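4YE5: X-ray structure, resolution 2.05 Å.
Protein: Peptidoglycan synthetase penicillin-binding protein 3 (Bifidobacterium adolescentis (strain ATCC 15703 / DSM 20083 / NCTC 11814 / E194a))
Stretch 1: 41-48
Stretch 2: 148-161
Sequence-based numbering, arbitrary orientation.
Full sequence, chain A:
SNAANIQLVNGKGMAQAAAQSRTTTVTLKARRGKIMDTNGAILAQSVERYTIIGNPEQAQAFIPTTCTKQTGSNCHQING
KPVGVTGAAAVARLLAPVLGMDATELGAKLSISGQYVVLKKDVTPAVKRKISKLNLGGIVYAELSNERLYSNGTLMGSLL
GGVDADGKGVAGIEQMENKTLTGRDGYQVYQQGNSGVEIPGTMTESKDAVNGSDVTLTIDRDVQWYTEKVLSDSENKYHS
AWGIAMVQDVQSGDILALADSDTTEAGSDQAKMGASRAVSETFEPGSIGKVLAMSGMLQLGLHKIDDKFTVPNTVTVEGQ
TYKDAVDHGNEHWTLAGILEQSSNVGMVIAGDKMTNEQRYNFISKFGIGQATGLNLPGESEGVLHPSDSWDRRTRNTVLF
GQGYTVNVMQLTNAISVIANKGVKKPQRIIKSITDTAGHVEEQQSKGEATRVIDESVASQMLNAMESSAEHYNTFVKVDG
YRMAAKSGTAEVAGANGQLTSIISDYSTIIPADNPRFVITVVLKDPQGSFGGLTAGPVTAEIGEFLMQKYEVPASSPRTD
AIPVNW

Stretch 1 (41-48) AILAQSVE
Stretch 2 148-161: RLYSNGTLMGSLLG

Residues 42-46 form a strand that runs antiparallel to the short strand 148-149, in a register that pairs Gln45 with Leu149 (CA-CA 5.4 Å) and Ser46 with Arg148 (CA-CA 4.4 Å). Gln45 and Leu149 are the hydrogen-bonded pair: Gln45 N donates to Leu149 O at 2.9 Å and Leu149 N to Gln45 O at 2.8 Å, both nearly straight. On the Leu43 side of this pair the backbones also meet through CA-H...O contacts, Ala44 CA to Leu149 O at 3.4 Å and Tyr150 CA to Leu43 O at 3.3 Å.

Stretch 2 then leaves the strand in a type I turn, Tyr150 to Gly153, closed by Gly153 N to Tyr150 O (3.1 Å). The overlapping type II' turn from Asn152 to Leu155 places Gly153 at phi 63°, psi -111°, a positive phi that favours glycine. A water extends the pairing into the turn, donating to Leu43 O (2.6 Å) and accepting from Asn152 N (2.8 Å).

Ser46 (chi1 m) and Arg148 (t, p, t, chi4 159°) share one sheet face. The arginine folds back so that NH1 donates to Ser46 OG at 3.0 Å, near the guanidinium plane, while Ala44 CB and Gln45 N lie over one guanidinium face. Small Ala44 suits this narrow place, its CB also meeting Tyr150 CE2 at 3.5 Å; Tyr150 has chi1 m and chi2 89°.

The apolar contacts centre on buried Leu43 (m, t). Its CD1 reaches CE of selenomethionine Met156 (chi1 p, chi2 t, chi3 119°) at 3.6 Å, the N-cap residue of helix 157-160, and its CB lies 4.3 Å from CD1 of Leu160 (m, t); the branched end of Leu43 meets the apolar methyl of Met156, and Leu160 brings a methyl close to its CB. Farther along, Val47 (t) sets CG2 3.6 Å from CD1 of Leu149 (m, t). Altogether the stretches bury 600 Å², both sides summed.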

ATOM      1  N   ALA A  41      -6.111   6.760 -13.167  1.00 25.67           N
ATOM      2  CA  ALA A  41      -7.031   7.617 -12.429  1.00 29.09           C
ATOM      3  C   ALA A  41      -6.261   8.286 -11.296  1.00 27.13           C
ATOM      4  O   ALA A  41      -5.540   7.629 -10.559  1.00 20.99           O
ATOM      5  CB  ALA A  41      -8.229   6.807 -11.898  1.00 27.05           C
ATOM      6  N   ILE A  42      -6.391   9.602 -11.174  1.00 24.59           N
ATOM      7  CA  ILE A  42      -5.627  10.355 -10.187  1.00 23.77           C
ATOM      8  C   ILE A  42      -6.149  10.147  -8.763  1.00 26.75           C
ATOM      9  O   ILE A  42      -7.343  10.264  -8.517  1.00 29.83           O
ATOM     10  CB  ILE A  42      -5.585  11.857 -10.559  1.00 26.88           C
ATOM     11  CG1 ILE A  42      -4.918  12.019 -11.934  1.00 30.20           C
ATOM     12  CG2 ILE A  42      -4.844  12.668  -9.496  1.00 19.38           C
ATOM     13  CD1 ILE A  42      -5.016  13.427 -12.540  1.00 32.27           C
ATOM     14  N   LEU A  43      -5.247   9.815  -7.837  1.00 24.34           N
ATOM     15  CA  LEU A  43      -5.621   9.531  -6.443  1.00 21.04           C
ATOM     16  C   LEU A  43      -5.101  10.592  -5.482  1.00 21.84           C
ATOM     17  O   LEU A  43      -5.687  10.820  -4.420  1.00 21.12           O
ATOM     18  CB  LEU A  43      -5.084   8.173  -6.002  1.00 17.82           C
ATOM     19  CG  LEU A  43      -5.554   6.979  -6.820  1.00 23.66           C
ATOM     20  CD1 LEU A  43      -4.789   5.751  -6.402  1.00 19.09           C
ATOM     21  CD2 LEU A  43      -7.047   6.789  -6.641  1.00 17.69           C
ATOM     22  N   ALA A  44      -3.988  11.223  -5.853  1.00 20.90           N
ATOM     23  CA  ALA A  44      -3.380  12.270  -5.032  1.00 20.08           C
ATOM     24  C   ALA A  44      -2.723  13.271  -5.956  1.00 22.13           C
ATOM     25  O   ALA A  44      -2.023  12.882  -6.892  1.00 21.71           O
ATOM     26  CB  ALA A  44      -2.315  11.684  -4.102  1.00 18.35           C
ATOM     27  N   GLN A  45      -2.944  14.552  -5.697  1.00 23.97           N
ATOM     28  CA  GLN A  45      -2.215  15.583  -6.428  1.00 32.04           C
ATOM     29  C   GLN A  45      -2.184  16.910  -5.698  1.00 24.18           C
ATOM     30  O   GLN A  45      -3.087  17.240  -4.920  1.00 25.53           O
ATOM     31  CB  GLN A  45      -2.753  15.765  -7.844  1.00 32.98           C
ATOM     32  CG  GLN A  45      -4.158  16.272  -7.929  1.00 31.76           C
ATOM     33  CD  GLN A  45      -4.507  16.719  -9.346  1.00 34.17           C
ATOM     34  OE1 GLN A  45      -3.711  17.375 -10.007  1.00 43.82           O
ATOM     35  NE2 GLN A  45      -5.695  16.360  -9.809  1.00 38.25           N
ATOM     36  N   SER A  46      -1.129  17.671  -5.968  1.00 23.10           N
ATOM     37  CA  SER A  46      -0.898  18.931  -5.284  1.00 26.38           C
ATOM     38  C   SER A  46      -1.452  20.107  -6.095  1.00 26.99           C
ATOM     39  O   SER A  46      -1.503  20.065  -7.321  1.00 33.81           O
ATOM     40  CB  SER A  46       0.605  19.112  -5.016  1.00 28.81           C
ATOM     41  OG  SER A  46       1.097  18.094  -4.153  1.00 23.98           O
ATOM     42  N   VAL A  47      -1.874  21.149  -5.393  1.00 37.90           N
ATOM     43  CA  VAL A  47      -2.395  22.362  -6.014  1.00 37.91           C
ATOM     44  C   VAL A  47      -1.249  23.348  -6.187  1.00 33.22           C
ATOM     45  O   VAL A  47      -0.610  23.727  -5.205  1.00 30.17           O
ATOM     46  CB  VAL A  47      -3.444  23.033  -5.096  1.00 39.45           C
ATOM     47  CG1 VAL A  47      -4.155  24.167  -5.830  1.00 42.20           C
ATOM     48  CG2 VAL A  47      -4.453  21.997  -4.589  1.00 42.30           C
ATOM     49  N   GLU A  48      -0.977  23.758  -7.421  1.00 31.25           N
ATOM     50  CA  GLU A  48       0.073  24.744  -7.655  1.00 27.93           C
ATOM     51  C   GLU A  48      -0.408  26.167  -7.381  1.00 31.09           C
ATOM     52  O   GLU A  48      -0.999  26.799  -8.248  1.00 36.28           O
ATOM     53  CB  GLU A  48       0.643  24.641  -9.076  1.00 29.93           C
ATOM     54  CG  GLU A  48       1.911  25.487  -9.249  1.00 33.00           C
ATOM     55  CD  GLU A  48       2.317  25.690 -10.703  1.00 39.58           C
ATOM     56  OE1 GLU A  48       1.724  25.038 -11.583  1.00 41.79           O
ATOM     57  OE2 GLU A  48       3.227  26.512 -10.965  1.00 42.50           O
ATOM     58  N   ARG A 148      -2.429  19.291  -0.632  1.00 26.02           N
ATOM     59  CA  ARG A 148      -2.489  17.982  -1.292  1.00 24.96           C
ATOM     60  C   ARG A 148      -3.944  17.516  -1.310  1.00 26.14           C
ATOM     61  O   ARG A 148      -4.585  17.437  -0.261  1.00 28.38           O
ATOM     62  CB  ARG A 148      -1.634  16.974  -0.509  1.00 31.42           C
ATOM     63  CG  ARG A 148      -1.409  15.596  -1.176  1.00 24.71           C
ATOM     64  CD  ARG A 148      -0.402  15.684  -2.301  1.00 22.88           C
ATOM     65  NE  ARG A 148       0.128  14.389  -2.748  1.00 20.79           N
ATOM     66  CZ  ARG A 148       0.681  14.188  -3.943  1.00 24.34           C
ATOM     67  NH1 ARG A 148       0.755  15.192  -4.815  1.00 19.24           N
ATOM     68  NH2 ARG A 148       1.164  12.990  -4.279  1.00 19.02           N
ATOM     69  N   LEU A 149      -4.477  17.220  -2.491  1.00 21.98           N
ATOM     70  CA  LEU A 149      -5.875  16.804  -2.603  1.00 26.27           C
ATOM     71  C   LEU A 149      -5.982  15.341  -3.017  1.00 28.79           C
ATOM     72  O   LEU A 149      -5.212  14.852  -3.861  1.00 21.72           O
ATOM     73  CB  LEU A 149      -6.630  17.655  -3.630  1.00 28.96           C
ATOM     74  CG  LEU A 149      -6.659  19.175  -3.393  1.00 40.14           C
ATOM     75  CD1 LEU A 149      -7.431  19.894  -4.506  1.00 35.53           C
ATOM     76  CD2 LEU A 149      -7.251  19.506  -2.019  1.00 46.38           C
ATOM     77  N   TYR A 150      -6.971  14.666  -2.450  1.00 25.37           N
ATOM     78  CA  TYR A 150      -7.214  13.259  -2.740  1.00 24.04           C
ATOM     79  C   TYR A 150      -8.641  13.150  -3.246  1.00 19.31           C
ATOM     80  O   TYR A 150      -9.571  13.162  -2.454  1.00 23.90           O
ATOM     81  CB  TYR A 150      -7.026  12.435  -1.468  1.00 20.71           C
ATOM     82  CG  TYR A 150      -5.625  12.547  -0.901  1.00 18.45           C
ATOM     83  CD1 TYR A 150      -5.298  13.550   0.018  1.00 26.00           C
ATOM     84  CD2 TYR A 150      -4.627  11.664  -1.300  1.00 20.03           C
ATOM     85  CE1 TYR A 150      -4.008  13.658   0.526  1.00 22.68           C
ATOM     86  CE2 TYR A 150      -3.346  11.755  -0.787  1.00 21.36           C
ATOM     87  CZ  TYR A 150      -3.043  12.759   0.119  1.00 23.95           C
ATOM     88  OH  TYR A 150      -1.761  12.853   0.613  1.00 23.39           O
ATOM     89  N   SER A 151      -8.814  13.045  -4.563  1.00 22.57           N
ATOM     90  CA  SER A 151     -10.149  13.177  -5.154  1.00 26.29           C
ATOM     91  C   SER A 151     -11.131  12.088  -4.747  1.00 24.42           C
ATOM     92  O   SER A 151     -12.335  12.296  -4.820  1.00 21.96           O
ATOM     93  CB  SER A 151     -10.073  13.274  -6.684  1.00 33.44           C
ATOM     94  OG  SER A 151      -9.514  12.100  -7.246  1.00 35.02           O
ATOM     95  N   ASN A 152     -10.644  10.925  -4.327  1.00 22.07           N
ATOM     96  CA  ASN A 152     -11.567   9.864  -3.897  1.00 23.22           C
ATOM     97  C   ASN A 152     -11.911   9.874  -2.391  1.00 30.88           C
ATOM     98  O   ASN A 152     -12.550   8.940  -1.892  1.00 24.58           O
ATOM     99  CB  ASN A 152     -11.058   8.481  -4.330  1.00 21.83           C
ATOM    100  CG  ASN A 152     -10.984   8.327  -5.851  1.00 29.66           C
ATOM    101  OD1 ASN A 152     -11.884   7.773  -6.468  1.00 31.53           O
ATOM    102  ND2 ASN A 152      -9.914   8.829  -6.454  1.00 29.56           N
ATOM    103  N   GLY A 153     -11.486  10.911  -1.665  1.00 26.21           N
ATOM    104  CA  GLY A 153     -11.867  11.056  -0.259  1.00 24.86           C
ATOM    105  C   GLY A 153     -11.362   9.945   0.664  1.00 22.84           C
ATOM    106  O   GLY A 153     -10.160   9.814   0.912  1.00 22.69           O
ATOM    107  N   THR A 154     -12.288   9.133   1.161  1.00 23.21           N
ATOM    108  CA  THR A 154     -11.953   8.037   2.075  1.00 21.21           C
ATOM    109  C   THR A 154     -11.393   6.781   1.419  1.00 22.62           C
ATOM    110  O   THR A 154     -10.880   5.893   2.125  1.00 23.06           O
ATOM    111  CB  THR A 154     -13.194   7.598   2.898  1.00 20.07           C
ATOM    112  OG1 THR A 154     -14.222   7.172   1.999  1.00 25.02           O
ATOM    113  CG2 THR A 154     -13.707   8.764   3.754  1.00 26.52           C
ATOM    114  N   LEU A 155     -11.519   6.670   0.094  1.00 22.28           N
ATOM    115  CA  LEU A 155     -11.033   5.465  -0.596  1.00 23.99           C
ATOM    116  C   LEU A 155      -9.569   5.195  -0.252  1.00 25.21           C
ATOM    117  O   LEU A 155      -8.732   6.074  -0.395  1.00 17.50           O
ATOM    118  CB  LEU A 155     -11.198   5.582  -2.117  1.00 18.19           C
ATOM    119  CG  LEU A 155     -10.707   4.350  -2.898  1.00 20.65           C
ATOM    120  CD1 LEU A 155     -11.692   3.190  -2.771  1.00 21.15           C
ATOM    121  CD2 LEU A 155     -10.481   4.705  -4.363  1.00 19.67           C
HETATM  122  N   MSE A 156      -9.273   3.984   0.222  1.00 18.57           N
HETATM  123  CA  MSE A 156      -7.920   3.594   0.637  1.00 16.83           C
HETATM  124  C   MSE A 156      -7.141   4.716   1.385  1.00 16.57           C
HETATM  125  O   MSE A 156      -5.944   4.909   1.170  1.00 18.28           O
HETATM  126  CB  MSE A 156      -7.119   3.051  -0.575  1.00 16.12           C
HETATM  127  CG  MSE A 156      -6.794   4.095  -1.687  1.00 18.11           C
HETATM  128 SE   MSE A 156      -5.762   3.331  -3.200  0.66 25.46          SE
HETATM  129  CE  MSE A 156      -7.070   3.696  -4.574  1.00 34.42           C
ATOM    130  N   GLY A 157      -7.830   5.431   2.271  1.00 18.62           N
ATOM    131  CA  GLY A 157      -7.285   6.643   2.878  1.00 19.39           C
ATOM    132  C   GLY A 157      -5.991   6.428   3.643  1.00 21.76           C
ATOM    133  O   GLY A 157      -5.039   7.191   3.490  1.00 20.71           O
ATOM    134  N   SER A 158      -5.929   5.377   4.450  1.00 17.18           N
ATOM    135  CA  SER A 158      -4.747   5.179   5.281  1.00 23.25           C
ATOM    136  C   SER A 158      -3.645   4.507   4.485  1.00 22.00           C
ATOM    137  O   SER A 158      -2.450   4.590   4.850  1.00 20.75           O
ATOM    138  CB  SER A 158      -5.083   4.347   6.525  1.00 25.37           C
ATOM    139  OG  SER A 158      -5.596   3.080   6.132  1.00 34.11           O
ATOM    140  N   LEU A 159      -4.018   3.845   3.391  1.00 16.85           N
ATOM    141  CA  LEU A 159      -3.003   3.294   2.486  1.00 20.79           C
ATOM    142  C   LEU A 159      -2.286   4.414   1.715  1.00 22.58           C
ATOM    143  O   LEU A 159      -1.089   4.338   1.473  1.00 19.32           O
ATOM    144  CB  LEU A 159      -3.627   2.301   1.489  1.00 16.42           C
ATOM    145  CG  LEU A 159      -2.666   1.579   0.543  1.00 26.84           C
ATOM    146  CD1 LEU A 159      -1.616   0.792   1.310  1.00 27.37           C
ATOM    147  CD2 LEU A 159      -3.428   0.668  -0.418  1.00 26.30           C
ATOM    148  N   LEU A 160      -3.040   5.411   1.273  1.00 17.13           N
ATOM    149  CA  LEU A 160      -2.450   6.576   0.614  1.00 22.88           C
ATOM    150  C   LEU A 160      -1.621   7.361   1.627  1.00 21.79           C
ATOM    151  O   LEU A 160      -0.516   7.786   1.337  1.00 20.87           O
ATOM    152  CB  LEU A 160      -3.547   7.475   0.030  1.00 18.83           C
ATOM    153  CG  LEU A 160      -4.126   6.912  -1.279  1.00 22.69           C
ATOM    154  CD1 LEU A 160      -5.316   7.725  -1.761  1.00 19.38           C
ATOM    155  CD2 LEU A 160      -3.042   6.869  -2.344  1.00 23.78           C
ATOM    156  N   GLY A 161      -2.161   7.526   2.833  1.00 21.20           N
ATOM    157  CA  GLY A 161      -1.453   8.206   3.896  1.00 18.34           C
ATOM    158  C   GLY A 161      -1.704   9.706   3.862  1.00 18.61           C
ATOM    159  O   GLY A 161      -2.865  10.149   3.891  1.00 21.32           O
TER
HETATM  160  O   HOH W   1      -8.053   9.915  -3.826  1.00 21.32           O